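Long-range contact in pathogenicity island protein (Staphylococcus aureus subsp. aureus, PDB 3HL6), which is of unknown function but is encoded on a mobile pathogenicity island of this bacterium: residues Y21-F35 with M44-H56. Residues are numbered along the deposited sequence; the frame is centred on the assembly and turned at random.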
loop_
_atom_site.group_PDB
_atom_site.type_symbol
_atom_site.label_atom_id
_atom_site.label_comp_id
_atom_site.label_asym_id
_atom_site.label_seq_id
_atom_site.Cartn_x
_atom_site.Cartn_y
_atom_site.Cartn_z
ATOM N N TYR B 21 1.143 -11.047 1.905
ATOM C CA TYR B 21 0.740 -11.624 0.640
ATOM C C TYR B 21 1.933 -11.807 -0.275
ATOM O O TYR B 21 2.148 -12.871 -0.844
ATOM C CB TYR B 21 -0.316 -10.774 -0.060
ATOM C CG TYR B 21 -0.620 -11.297 -1.437
ATOM C CD1 TYR B 21 -0.323 -10.544 -2.567
ATOM C CD2 TYR B 21 -1.166 -12.550 -1.617
ATOM C CE1 TYR B 21 -0.584 -11.002 -3.813
ATOM C CE2 TYR B 21 -1.425 -13.024 -2.866
ATOM C CZ TYR B 21 -1.129 -12.224 -3.969
ATOM O OH TYR B 21 -1.363 -12.669 -5.241
ATOM N N THR B 22 2.728 -10.767 -0.415
ATOM C CA THR B 22 3.942 -10.913 -1.160
ATOM C C THR B 22 4.884 -11.850 -0.421
ATOM O O THR B 22 5.469 -12.746 -1.009
ATOM C CB THR B 22 4.601 -9.563 -1.350
ATOM O OG1 THR B 22 4.991 -9.069 -0.061
ATOM C CG2 THR B 22 3.623 -8.602 -2.006
ATOM N N GLY B 23 5.024 -11.661 0.876
ATOM C CA GLY B 23 5.812 -12.588 1.678
ATOM C C GLY B 23 5.567 -14.063 1.375
ATOM O O GLY B 23 6.513 -14.821 1.195
ATOM N N LEU B 24 4.301 -14.465 1.320
ATOM C CA LEU B 24 3.944 -15.879 1.311
ATOM C C LEU B 24 3.624 -16.419 -0.082
ATOM O O LEU B 24 3.220 -17.579 -0.226
ATOM C CB LEU B 24 2.772 -16.121 2.249
ATOM C CG LEU B 24 3.200 -15.972 3.706
ATOM C CD1 LEU B 24 1.985 -15.840 4.621
ATOM C CD2 LEU B 24 4.093 -17.140 4.103
ATOM N N LEU B 25 3.806 -15.566 -1.091
ATOM C CA LEU B 25 3.316 -15.830 -2.440
ATOM C C LEU B 25 3.905 -17.111 -3.058
ATOM O O LEU B 25 3.177 -18.041 -3.426
ATOM C CB LEU B 25 3.627 -14.625 -3.335
ATOM C CG LEU B 25 3.196 -14.722 -4.804
ATOM C CD1 LEU B 25 1.946 -15.519 -4.838
ATOM C CD2 LEU B 25 2.924 -13.364 -5.378
ATOM N N GLU B 26 5.229 -17.143 -3.178
ATOM C CA GLU B 26 5.963 -18.361 -3.525
ATOM C C GLU B 26 5.562 -19.589 -2.665
ATOM O O GLU B 26 4.914 -20.523 -3.152
ATOM C CB GLU B 26 7.474 -18.083 -3.460
ATOM C CG GLU B 26 7.957 -17.116 -4.566
ATOM C CD GLU B 26 7.882 -15.600 -4.185
ATOM O OE1 GLU B 26 7.152 -15.231 -3.182
ATOM O OE2 GLU B 26 8.554 -14.773 -4.903
ATOM N N ARG B 27 5.921 -19.567 -1.364
ATOM C CA ARG B 27 5.464 -20.639 -0.455
ATOM C C ARG B 27 4.026 -21.139 -0.718
ATOM O O ARG B 27 3.717 -22.310 -0.453
ATOM C CB ARG B 27 5.608 -20.184 1.002
ATOM C CG ARG B 27 5.077 -21.162 2.033
ATOM C CD ARG B 27 5.992 -22.391 2.159
ATOM N NE ARG B 27 7.312 -21.995 2.651
ATOM C CZ ARG B 27 7.717 -22.138 3.914
ATOM N NH1 ARG B 27 6.912 -22.695 4.817
ATOM N NH2 ARG B 27 8.929 -21.730 4.272
ATOM N N SER B 28 3.150 -20.270 -1.235
ATOM C CA SER B 28 1.713 -20.575 -1.315
ATOM C C SER B 28 1.339 -21.445 -2.519
ATOM O O SER B 28 0.302 -22.141 -2.512
ATOM C CB SER B 28 0.887 -19.293 -1.340
ATOM O OG SER B 28 0.576 -18.912 -2.674
ATOM N N LYS B 29 2.176 -21.402 -3.555
ATOM C CA LYS B 29 1.971 -22.256 -4.725
ATOM C C LYS B 29 2.136 -23.757 -4.401
ATOM O O LYS B 29 1.443 -24.604 -4.976
ATOM C CB LYS B 29 2.887 -21.830 -5.873
ATOM C CG LYS B 29 2.606 -20.440 -6.396
ATOM C CD LYS B 29 3.086 -20.269 -7.840
ATOM C CE LYS B 29 4.602 -20.202 -7.914
ATOM N NZ LYS B 29 5.162 -19.703 -6.613
ATOM N N VAL B 30 3.034 -24.083 -3.474
ATOM C CA VAL B 30 3.216 -25.477 -3.048
ATOM C C VAL B 30 2.466 -25.812 -1.759
ATOM O O VAL B 30 2.144 -26.975 -1.502
ATOM C CB VAL B 30 4.722 -25.884 -2.915
ATOM C CG1 VAL B 30 5.492 -25.561 -4.196
ATOM C CG2 VAL B 30 5.369 -25.242 -1.691
ATOM N N GLN B 31 2.175 -24.793 -0.958
ATOM C CA GLN B 31 1.623 -25.018 0.381
ATOM C C GLN B 31 0.708 -23.865 0.798
ATOM O O GLN B 31 1.175 -22.746 1.009
ATOM C CB GLN B 31 2.762 -25.219 1.395
ATOM C CG GLN B 31 2.313 -25.549 2.802
ATOM C CD GLN B 31 1.632 -26.905 2.888
ATOM O OE1 GLN B 31 2.208 -27.930 2.518
ATOM N NE2 GLN B 31 0.393 -26.915 3.380
ATOM N N PRO B 32 -0.605 -24.133 0.898
ATOM C CA PRO B 32 -1.587 -23.200 1.463
ATOM C C PRO B 32 -1.251 -22.739 2.886
ATOM O O PRO B 32 -0.980 -23.558 3.768
ATOM C CB PRO B 32 -2.886 -24.005 1.458
ATOM C CG PRO B 32 -2.701 -25.021 0.410
ATOM C CD PRO B 32 -1.241 -25.380 0.435
ATOM N N CYS B 33 -1.250 -21.425 3.087
ATOM C CA CYS B 33 -1.063 -20.834 4.403
ATOM C C CYS B 33 -2.382 -20.266 4.839
ATOM O O CYS B 33 -3.271 -20.024 4.030
ATOM C CB CYS B 33 -0.034 -19.708 4.362
ATOM S SG CYS B 33 1.348 -20.071 3.267
ATOM N N CYS B 34 -2.511 -20.046 6.128
ATOM C CA CYS B 34 -3.805 -19.800 6.689
ATOM C C CYS B 34 -3.622 -19.050 8.003
ATOM O O CYS B 34 -2.868 -19.473 8.883
ATOM C CB CYS B 34 -4.519 -21.125 6.897
ATOM S SG CYS B 34 -6.153 -20.920 7.533
ATOM N N PHE B 35 -4.277 -17.905 8.131
ATOM C CA PHE B 35 -4.018 -17.099 9.307
ATOM C C PHE B 35 -5.169 -16.210 9.728
ATOM O O PHE B 35 -6.188 -16.144 9.065
ATOM C CB PHE B 35 -2.706 -16.315 9.159
ATOM C CG PHE B 35 -2.695 -15.358 8.020
ATOM C CD1 PHE B 35 -2.352 -15.779 6.746
ATOM C CD2 PHE B 35 -3.028 -14.036 8.214
ATOM C CE1 PHE B 35 -2.328 -14.888 5.689
ATOM C CE2 PHE B 35 -3.003 -13.147 7.157
ATOM C CZ PHE B 35 -2.645 -13.576 5.898
ATOM N N MET B 44 -11.667 -12.013 10.257
ATOM C CA MET B 44 -11.624 -12.753 9.014
ATOM C C MET B 44 -10.675 -13.914 9.171
ATOM O O MET B 44 -9.698 -13.827 9.921
ATOM C CB MET B 44 -11.174 -11.851 7.859
ATOM C CG MET B 44 -12.207 -10.818 7.447
ATOM S SD MET B 44 -11.452 -9.562 6.392
ATOM C CE MET B 44 -12.812 -8.446 6.062
ATOM N N VAL B 45 -10.959 -14.997 8.459
ATOM C CA VAL B 45 -9.977 -16.048 8.237
ATOM C C VAL B 45 -9.327 -15.858 6.859
ATOM O O VAL B 45 -10.018 -15.786 5.835
ATOM C CB VAL B 45 -10.670 -17.435 8.337
ATOM C CG1 VAL B 45 -9.717 -18.578 7.951
ATOM C CG2 VAL B 45 -11.233 -17.633 9.738
ATOM N N TYR B 46 -8.002 -15.763 6.828
ATOM C CA TYR B 46 -7.304 -15.497 5.558
ATOM C C TYR B 46 -6.575 -16.723 5.062
ATOM O O TYR B 46 -5.893 -17.395 5.822
ATOM C CB TYR B 46 -6.285 -14.359 5.697
ATOM C CG TYR B 46 -6.847 -13.101 6.309
ATOM C CD1 TYR B 46 -6.856 -12.928 7.695
ATOM C CD2 TYR B 46 -7.375 -12.080 5.507
ATOM C CE1 TYR B 46 -7.364 -11.777 8.262
ATOM C CE2 TYR B 46 -7.886 -10.915 6.073
ATOM C CZ TYR B 46 -7.883 -10.779 7.454
ATOM O OH TYR B 46 -8.383 -9.636 8.046
ATOM N N VAL B 47 -6.690 -16.996 3.770
ATOM C CA VAL B 47 -6.035 -18.136 3.188
ATOM C C VAL B 47 -5.219 -17.690 1.984
ATOM O O VAL B 47 -5.710 -16.950 1.123
ATOM C CB VAL B 47 -7.063 -19.197 2.780
ATOM C CG1 VAL B 47 -6.431 -20.218 1.863
ATOM C CG2 VAL B 47 -7.659 -19.876 4.031
ATOM N N MET B 48 -3.963 -18.130 1.943
ATOM C CA MET B 48 -3.110 -17.958 0.782
ATOM C C MET B 48 -3.035 -19.279 0.086
ATOM O O MET B 48 -2.438 -20.202 0.590
ATOM C CB MET B 48 -1.699 -17.595 1.212
ATOM C CG MET B 48 -1.542 -16.219 1.762
ATOM S SD MET B 48 -1.102 -15.080 0.438
ATOM C CE MET B 48 -0.038 -16.074 -0.607
ATOM N N MET B 49 -3.608 -19.385 -1.091
ATOM C CA MET B 49 -3.511 -20.631 -1.796
ATOM C C MET B 49 -3.219 -20.350 -3.262
ATOM O O MET B 49 -3.937 -19.612 -3.916
ATOM C CB MET B 49 -4.811 -21.398 -1.624
ATOM C CG MET B 49 -4.829 -22.763 -2.262
ATOM S SD MET B 49 -6.284 -23.667 -1.713
ATOM C CE MET B 49 -6.312 -23.263 0.032
ATOM N N ASN B 50 -2.148 -20.934 -3.774
ATOM C CA ASN B 50 -1.900 -20.898 -5.194
ATOM C C ASN B 50 -1.717 -19.479 -5.629
ATOM O O ASN B 50 -2.342 -19.037 -6.586
ATOM C CB ASN B 50 -3.068 -21.514 -5.946
ATOM C CG ASN B 50 -2.866 -22.997 -6.216
ATOM O OD1 ASN B 50 -1.986 -23.377 -6.977
ATOM N ND2 ASN B 50 -3.674 -23.834 -5.591
ATOM N N SER B 51 -0.880 -18.755 -4.891
ATOM C CA SER B 51 -0.620 -17.334 -5.153
ATOM C C SER B 51 -1.810 -16.347 -5.010
ATOM O O SER B 51 -1.700 -15.190 -5.432
ATOM C CB SER B 51 0.062 -17.173 -6.531
ATOM O OG SER B 51 -0.803 -17.561 -7.587
ATOM N N LYS B 52 -2.930 -16.773 -4.434
ATOM C CA LYS B 52 -4.059 -15.861 -4.203
ATOM C C LYS B 52 -4.391 -15.725 -2.719
ATOM O O LYS B 52 -4.108 -16.639 -1.926
ATOM C CB LYS B 52 -5.295 -16.298 -4.988
ATOM C CG LYS B 52 -5.130 -16.181 -6.508
ATOM C CD LYS B 52 -6.338 -16.780 -7.194
ATOM C CE LYS B 52 -6.585 -16.173 -8.560
ATOM N NZ LYS B 52 -5.598 -16.720 -9.511
ATOM N N LEU B 53 -4.942 -14.573 -2.333
ATOM C CA LEU B 53 -5.349 -14.354 -0.945
ATOM C C LEU B 53 -6.861 -14.372 -0.921
ATOM O O LEU B 53 -7.491 -13.774 -1.779
ATOM C CB LEU B 53 -4.800 -13.023 -0.417
ATOM C CG LEU B 53 -5.153 -12.554 1.010
ATOM C CD1 LEU B 53 -4.742 -13.543 2.088
ATOM C CD2 LEU B 53 -4.523 -11.217 1.316
ATOM N N PHE B 54 -7.443 -15.109 0.020
ATOM C CA PHE B 54 -8.901 -15.195 0.176
ATOM C C PHE B 54 -9.242 -14.867 1.613
ATOM O O PHE B 54 -8.390 -14.951 2.495
ATOM C CB PHE B 54 -9.436 -16.601 -0.148
ATOM C CG PHE B 54 -9.174 -17.037 -1.547
ATOM C CD1 PHE B 54 -10.047 -16.706 -2.564
ATOM C CD2 PHE B 54 -8.046 -17.757 -1.850
ATOM C CE1 PHE B 54 -9.794 -17.083 -3.835
ATOM C CE2 PHE B 54 -7.788 -18.149 -3.119
ATOM C CZ PHE B 54 -8.651 -17.818 -4.112
ATOM N N SER B 55 -10.498 -14.531 1.850
ATOM C CA SER B 55 -10.909 -14.089 3.150
ATOM C C SER B 55 -12.405 -14.310 3.325
ATOM O O SER B 55 -13.174 -14.231 2.362
ATOM C CB SER B 55 -10.563 -12.627 3.324
ATOM O OG SER B 55 -11.462 -12.062 4.227
ATOM N N HIS B 56 -12.809 -14.642 4.548
ATOM C CA HIS B 56 -14.228 -14.713 4.891
ATOM C C HIS B 56 -14.344 -14.403 6.359
ATOM O O HIS B 56 -13.541 -14.866 7.171
ATOM C CB HIS B 56 -14.849 -16.084 4.535
ATOM C CG HIS B 56 -14.444 -17.186 5.455
ATOM N ND1 HIS B 56 -13.451 -18.092 5.142
ATOM C CD2 HIS B 56 -14.881 -17.519 6.695
ATOM C CE1 HIS B 56 -13.283 -18.929 6.152
ATOM N NE2 HIS B 56 -14.137 -18.598 7.105
#
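Tyr46 CB lies over one face of the Phe35 ring, 3.8 Å from the ring centroid, a CH-pi contact displaced toward the rim. The Phe35 and Tyr46 rings are tilted only 19° from each other, but with little face shared; Phe35 O lies at the Tyr46 ring edge, near its plane. Phe35 CG sits between its backbone N and carbonyl carbon (chi1 61°), which turns the ring toward strand 44-49, with one face against Tyr46 CB and its edge toward Met48 CG. Met48 SD meets the edge of the Tyr21 ring, 3.3 Å from CD2, in a Met-aromatic contact. Bends at chi2 and chi3 of Met48 carry its CE to the helix, 3.4 Å from Ser28 CB. Ser28 grips the type I' turn from Met49 to Lys52 twice: its OG accepts Ser51 N at 2.7 Å while donating to Leu25 O, and its backbone O takes Asn50 N from above the carbonyl plane. Beyond the helix, Cys33 and Phe35 form antiparallel hydrogen-bonded pairs with Met48 and Tyr46. On the other sheet face Cys34 SG touches Val47 CG2. Just before the strand, Pro32 CB packs on Met49 CE at 3.8 Å. The 21-30 part of helix 13-30 crosses strand 44-49 at -66°, segment axes 7.1 Å apart, on the face bearing Phe35, Tyr46 and Met48, where Leu17 touches both aromatics. Strand 44-49 pairs with 33-37 and 52-57; strands 4-6 and 68-71 flank these three.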